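Side-chain contacts in 2-hydroxychromene-2-carboxylate isomerase (PDB 2IMF), which catalyses the reversible glutathione-dependent isomerization of 2-hydroxychromene-2-carboxylate to trans-o-hydroxybenzylidenepyruvate in naphthalene breakdown: residues Arg163-Gly167 / Val168-Phe172; Asp182-Phe185 / Met186-Ser189. All blocks are in the same frame, centred on the assembly; numbering follows the deposited sequence.

Contact 1: residues Arg163-Gly167 / Val168-Phe172; sequences RKVFG and VPTMF. With GSH (glutathione), chain E.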
loop_
_atom_site.group_PDB
_atom_site.type_symbol
_atom_site.label_atom_id
_atom_site.label_comp_id
_atom_site.label_asym_id
_atom_site.label_seq_id
_atom_site.Cartn_x
_atom_site.Cartn_y
_atom_site.Cartn_z
ATOM N N ARG A 163 -18.909 1.557 8.930
ATOM C CA ARG A 163 -17.710 2.079 9.584
ATOM C C ARG A 163 -16.643 2.638 8.639
ATOM O O ARG A 163 -15.585 3.031 9.073
ATOM C CB ARG A 163 -17.120 1.030 10.507
ATOM C CG ARG A 163 -16.480 1.616 11.803
ATOM C CD ARG A 163 -16.063 0.563 12.729
ATOM N NE ARG A 163 -15.256 1.155 13.766
ATOM C CZ ARG A 163 -14.600 0.521 14.681
ATOM N NH1 ARG A 163 -14.588 -0.804 14.689
ATOM N NH2 ARG A 163 -13.986 1.229 15.604
ATOM N N LYS A 164 -16.964 2.594 7.347
ATOM C CA LYS A 164 -16.113 3.167 6.293
ATOM C C LYS A 164 -14.960 2.244 5.939
ATOM O O LYS A 164 -13.966 2.677 5.358
ATOM C CB LYS A 164 -15.652 4.583 6.642
ATOM C CG LYS A 164 -16.879 5.523 6.806
ATOM C CD LYS A 164 -16.603 7.007 6.597
ATOM C CE LYS A 164 -17.601 7.843 7.446
ATOM N NZ LYS A 164 -19.050 7.642 7.019
ATOM N N VAL A 165 -15.091 0.969 6.280
ATOM C CA VAL A 165 -14.093 -0.041 5.849
ATOM C C VAL A 165 -14.324 -0.290 4.361
ATOM O O VAL A 165 -15.442 -0.580 3.907
ATOM C CB VAL A 165 -14.316 -1.326 6.596
ATOM C CG1 VAL A 165 -13.420 -2.409 5.995
ATOM C CG2 VAL A 165 -14.042 -1.109 8.069
ATOM N N PHE A 166 -13.233 -0.173 3.565
ATOM C CA PHE A 166 -13.303 -0.397 2.095
ATOM C C PHE A 166 -12.429 -1.590 1.634
ATOM O O PHE A 166 -12.496 -1.975 0.465
ATOM C CB PHE A 166 -12.871 0.884 1.345
ATOM C CG PHE A 166 -11.451 1.292 1.683
ATOM C CD1 PHE A 166 -10.355 0.659 1.033
ATOM C CD2 PHE A 166 -11.195 2.265 2.689
ATOM C CE1 PHE A 166 -9.065 0.938 1.419
ATOM C CE2 PHE A 166 -9.888 2.534 3.043
ATOM C CZ PHE A 166 -8.810 1.899 2.378
ATOM N N GLY A 167 -11.621 -2.134 2.552
ATOM C CA GLY A 167 -10.715 -3.223 2.171
ATOM C C GLY A 167 -10.273 -3.983 3.385
ATOM O O GLY A 167 -10.728 -3.698 4.515
ATOM N N VAL A 168 -9.385 -4.936 3.146
ATOM C CA VAL A 168 -8.840 -5.730 4.243
ATOM C C VAL A 168 -7.350 -5.877 4.006
ATOM O O VAL A 168 -6.867 -5.840 2.873
ATOM C CB VAL A 168 -9.503 -7.112 4.386
ATOM C CG1 VAL A 168 -10.946 -6.938 4.758
ATOM C CG2 VAL A 168 -9.418 -7.922 3.032
ATOM N N PRO A 169 -6.545 -6.027 5.044
ATOM C CA PRO A 169 -6.902 -5.982 6.489
ATOM C C PRO A 169 -7.121 -4.539 6.913
ATOM O O PRO A 169 -6.382 -3.646 6.511
ATOM C CB PRO A 169 -5.647 -6.559 7.197
ATOM C CG PRO A 169 -4.490 -6.190 6.213
ATOM C CD PRO A 169 -5.097 -6.228 4.802
ATOM N N THR A 170 -8.116 -4.343 7.793
ATOM C CA THR A 170 -8.414 -2.996 8.319
ATOM C C THR A 170 -8.393 -3.135 9.844
ATOM O O THR A 170 -8.919 -4.109 10.391
ATOM C CB THR A 170 -9.698 -2.399 7.739
ATOM O OG1 THR A 170 -9.465 -2.191 6.345
ATOM C CG2 THR A 170 -9.935 -1.031 8.354
ATOM N N MET A 171 -7.784 -2.148 10.494
ATOM C CA MET A 171 -7.600 -2.170 11.969
ATOM C C MET A 171 -8.114 -0.855 12.504
ATOM O O MET A 171 -7.796 0.203 11.913
ATOM C CB MET A 171 -6.151 -2.377 12.442
ATOM C CG MET A 171 -5.645 -3.767 12.176
ATOM S SD MET A 171 -5.261 -4.279 10.484
ATOM C CE MET A 171 -4.192 -2.968 9.871
ATOM N N PHE A 172 -8.809 -0.853 13.663
ATOM C CA PHE A 172 -9.199 0.423 14.326
ATOM C C PHE A 172 -8.647 0.348 15.722
ATOM O O PHE A 172 -8.767 -0.683 16.403
ATOM C CB PHE A 172 -10.711 0.600 14.455
ATOM C CG PHE A 172 -11.470 0.894 13.181
ATOM C CD1 PHE A 172 -11.756 -0.133 12.293
ATOM C CD2 PHE A 172 -11.897 2.172 12.908
ATOM C CE1 PHE A 172 -12.495 0.129 11.145
ATOM C CE2 PHE A 172 -12.635 2.444 11.774
ATOM C CZ PHE A 172 -12.938 1.438 10.915
HETATM N N1 GSH E . -0.430 -2.206 0.941
HETATM C CA1 GSH E . -1.276 -3.208 1.507
HETATM C C1 GSH E . -0.691 -4.024 2.603
HETATM O O11 GSH E . -1.429 -4.707 3.317
HETATM O O12 GSH E . 0.555 -4.050 2.491
HETATM C CB1 GSH E . -2.334 -3.732 0.543
HETATM C CG1 GSH E . -3.604 -4.334 1.142
HETATM C CD1 GSH E . -4.528 -4.802 0.053
HETATM O OE1 GSH E . -4.172 -4.643 -1.217
HETATM N N2 GSH E . -5.662 -5.388 0.359
HETATM C CA2 GSH E . -6.698 -5.718 -0.610
HETATM C C2 GSH E . -7.822 -4.775 -0.623
HETATM O O2 GSH E . -8.342 -4.383 0.560
HETATM C CB2 GSH E . -7.238 -7.142 -0.263
HETATM S SG2 GSH E . -6.019 -8.464 -0.623
HETATM N N3 GSH E . -8.283 -4.298 -1.742
HETATM C CA3 GSH E . -9.248 -3.200 -1.707
HETATM C C3 GSH E . -8.633 -1.999 -2.388
HETATM O O31 GSH E . -9.303 -0.951 -2.422
HETATM O O32 GSH E . -7.493 -2.099 -2.953
HETATM O O HOH W 1 -10.526 -0.236 4.753
#

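Contact 2: residues Asp182-Phe185 / Met186-Ser189; sequences DRLF and MLES. With GSH (glutathione), chain E.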
loop_
_atom_site.group_PDB
_atom_site.type_symbol
_atom_site.label_atom_id
_atom_site.label_comp_id
_atom_site.label_asym_id
_atom_site.label_seq_id
_atom_site.Cartn_x
_atom_site.Cartn_y
_atom_site.Cartn_z
ATOM N N ASP A 182 0.986 -3.236 6.035
ATOM C CA ASP A 182 2.067 -2.244 6.018
ATOM C C ASP A 182 1.686 -0.943 6.711
ATOM O O ASP A 182 2.431 0.033 6.587
ATOM C CB ASP A 182 2.488 -1.961 4.591
ATOM C CG ASP A 182 1.351 -1.483 3.717
ATOM O OD1 ASP A 182 0.224 -1.285 4.240
ATOM O OD2 ASP A 182 1.571 -1.257 2.505
ATOM N N ARG A 183 0.600 -0.931 7.474
ATOM C CA ARG A 183 0.324 0.208 8.372
ATOM C C ARG A 183 0.266 -0.253 9.832
ATOM O O ARG A 183 -0.071 0.543 10.714
ATOM C CB ARG A 183 -0.979 0.871 7.945
ATOM C CG ARG A 183 -0.837 1.595 6.619
ATOM C CD ARG A 183 0.196 2.710 6.580
ATOM N NE ARG A 183 0.192 3.440 5.283
ATOM C CZ ARG A 183 0.785 2.946 4.193
ATOM N NH1 ARG A 183 1.553 1.860 4.281
ATOM N NH2 ARG A 183 0.673 3.654 3.085
ATOM N N LEU A 184 0.565 -1.518 10.086
ATOM C CA LEU A 184 0.553 -1.993 11.466
ATOM C C LEU A 184 1.593 -1.243 12.257
ATOM O O LEU A 184 1.382 -1.047 13.451
ATOM C CB LEU A 184 0.698 -3.535 11.521
ATOM C CG LEU A 184 -0.602 -4.272 11.196
ATOM C CD1 LEU A 184 -0.273 -5.747 11.086
ATOM C CD2 LEU A 184 -1.624 -4.077 12.267
ATOM N N PHE A 185 2.630 -0.711 11.646
ATOM C CA PHE A 185 3.644 0.020 12.449
ATOM C C PHE A 185 2.998 1.261 13.018
ATOM O O PHE A 185 3.354 1.711 14.158
ATOM C CB PHE A 185 4.904 0.358 11.662
ATOM C CG PHE A 185 4.754 1.523 10.714
ATOM C CD1 PHE A 185 4.310 1.342 9.399
ATOM C CD2 PHE A 185 5.130 2.787 11.120
ATOM C CE1 PHE A 185 4.201 2.461 8.536
ATOM C CE2 PHE A 185 5.034 3.880 10.305
ATOM C CZ PHE A 185 4.561 3.739 8.979
ATOM N N MET A 186 1.996 1.818 12.323
ATOM C CA MET A 186 1.376 3.017 12.888
ATOM C C MET A 186 0.431 2.664 13.995
ATOM O O MET A 186 0.295 3.434 15.004
ATOM C CB MET A 186 0.589 3.758 11.804
ATOM C CG MET A 186 1.467 4.351 10.713
ATOM S SD MET A 186 0.378 5.153 9.492
ATOM C CE MET A 186 1.526 5.863 8.342
ATOM N N LEU A 187 -0.276 1.545 13.886
ATOM C CA LEU A 187 -1.122 1.091 14.969
ATOM C C LEU A 187 -0.220 0.803 16.180
ATOM O O LEU A 187 -0.602 1.168 17.313
ATOM C CB LEU A 187 -1.773 -0.221 14.538
ATOM C CG LEU A 187 -2.557 -0.955 15.659
ATOM C CD1 LEU A 187 -3.732 -0.213 16.300
ATOM C CD2 LEU A 187 -3.059 -2.246 15.214
ATOM N N GLU A 188 0.953 0.238 15.983
ATOM C CA GLU A 188 1.799 -0.139 17.081
ATOM C C GLU A 188 2.248 1.168 17.724
ATOM O O GLU A 188 2.271 1.283 18.971
ATOM C CB GLU A 188 2.925 -0.990 16.598
ATOM C CG GLU A 188 2.419 -2.436 16.329
ATOM C CD GLU A 188 3.317 -3.192 15.376
ATOM O OE1 GLU A 188 4.429 -2.730 15.005
ATOM O OE2 GLU A 188 2.918 -4.323 14.974
ATOM N N SER A 189 2.577 2.184 16.960
ATOM C CA SER A 189 3.003 3.437 17.579
ATOM C C SER A 189 1.858 4.079 18.377
ATOM O O SER A 189 2.104 4.635 19.526
ATOM C CB SER A 189 3.463 4.412 16.497
ATOM O OG SER A 189 4.712 4.030 16.005
HETATM N N1 GSH E . -0.430 -2.206 0.941
HETATM C CA1 GSH E . -1.276 -3.208 1.507
HETATM C C1 GSH E . -0.691 -4.024 2.603
HETATM O O11 GSH E . -1.429 -4.707 3.317
HETATM O O12 GSH E . 0.555 -4.050 2.491
HETATM C CB1 GSH E . -2.334 -3.732 0.543
HETATM C CG1 GSH E . -3.604 -4.334 1.142
HETATM C CD1 GSH E . -4.528 -4.802 0.053
HETATM O OE1 GSH E . -4.172 -4.643 -1.217
HETATM N N2 GSH E . -5.662 -5.388 0.359
HETATM C CA2 GSH E . -6.698 -5.718 -0.610
HETATM C C2 GSH E . -7.822 -4.775 -0.623
HETATM O O2 GSH E . -8.342 -4.383 0.560
HETATM C CB2 GSH E . -7.238 -7.142 -0.263
HETATM S SG2 GSH E . -6.019 -8.464 -0.623
HETATM N N3 GSH E . -8.283 -4.298 -1.742
HETATM C CA3 GSH E . -9.248 -3.200 -1.707
HETATM C C3 GSH E . -8.633 -1.999 -2.388
HETATM O O31 GSH E . -9.303 -0.951 -2.422
HETATM O O32 GSH E . -7.493 -2.099 -2.953
HETATM O O HOH W 2 5.903 1.431 15.351
#

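Contact 1: residues Arg163-Gly167 / Val168-Phe172
Arg163 lays its guanidinium flat over one face of the Phe172 ring, a cation-pi stack in which CZ stands 3.6 Å from the ring centroid and the two planes differ by only 11°. The arginine chain runs extended from CG to NE and passes the phenylalanine in the opposite direction, and CD adds a CH-pi contact over the same face. The stack uses a face of the guanidinium, and NH1 also makes a salt bridge with Asp4 and a hydrogen bond to Tyr6. Val165 reaches the ring at its edge: with CG1 anti to the backbone N (chi1 172°), the other methyl, CG2, meets Phe172 CE1 at 3.7 Å.

Round the turn, Thr170 OG1 donates to Gly167 O at 2.7 Å, approaching from above the carbonyl plane and not along a lone pair. A water donates to the same Thr170 OG1 over 2.7 Å while it accepts from Phe166 N, so the hydroxyl is gripped by two partners, donating to Gly167 O and accepting from the water, which fixes its rotation. At the bend Val168 pairs by its backbone with glutathione: its N gives a bond to O2 of the tripeptide, and Val168 O receives one from N2, each 2.8 Å long. The peptide bond before Pro169 is cis, which marks this as the cis-proline loop of the thioredoxin fold; it presents these backbone groups to the cysteinyl part of glutathione.

The stretch leaves helix 147-162 through a Schellman motif at Lys164 and enters strand 170-173, which lies between strands 2-7 and 176-179. Thr170 and Phe172 pack on Met177, Pro169 rests on helix 12-28, and Phe166 meets Trp179 edge-to-face and Tyr62 of the second subunit.

Contact 2: residues Asp182-Phe185 / Met186-Ser189
This is a local contact where the glutathione-binding loop ending in Asp182 runs into the first turn of helix 184-198, built from a Met-aromatic pair and backbone bonds. Met186 sets CG over one face of the Phe185 ring, 3.7 Å from its centroid, while SD lies obliquely at 5.0 Å. Phe185 has CG between its backbone N and carbonyl carbon (chi1 77°), which lays the ring beside the Met186 side chain, the two pointing the same way; the ring also meets Trp70 of the second subunit. With an alanine at Phe185, Met186 CG would probably lose the ring face beneath it and a gap open against Trp70. Met186 SD lies 3.8 Å from Arg183 CD. Arg183 O accepts from Met186 N at 2.9 Å and weakly from Leu187 N; Glu188 N and Ser189 N bond to Leu184 O and Phe185 O. Asp182 OD2 takes a 2.7 Å bond from the glutathione amine N1 and lies close to Asp182 OD2 of the second subunit. Arg183 NH1 bonds to Asp182 O and bridges to that second-subunit Asp182, while NE pairs with Asp66 of the second subunit. Arg183 from each chain, with the glutathione amine, therefore probably offsets the paired carboxylates.

In the fold
Along the chain the two contacts come in series, and neither encloses nor crosses the other. Contact 1 closes the turn that carries the chain from helix 147-162 into strand 170-173. The hairpin partner, strand 176-179, follows, and residues 180 and 181 lead to contact 2, where helix 184-198 starts. The centres of the two contacts lie about 14 Å apart, yet they touch directly: Met171 CE packs on Leu184 CD2 at 3.7 Å, which seats the last helix against the sheet. Both also meet one glutathione, contact 1 along its middle and contact 2 at its amino end, so the ligand bridges the cis-proline loop and the start of the helix.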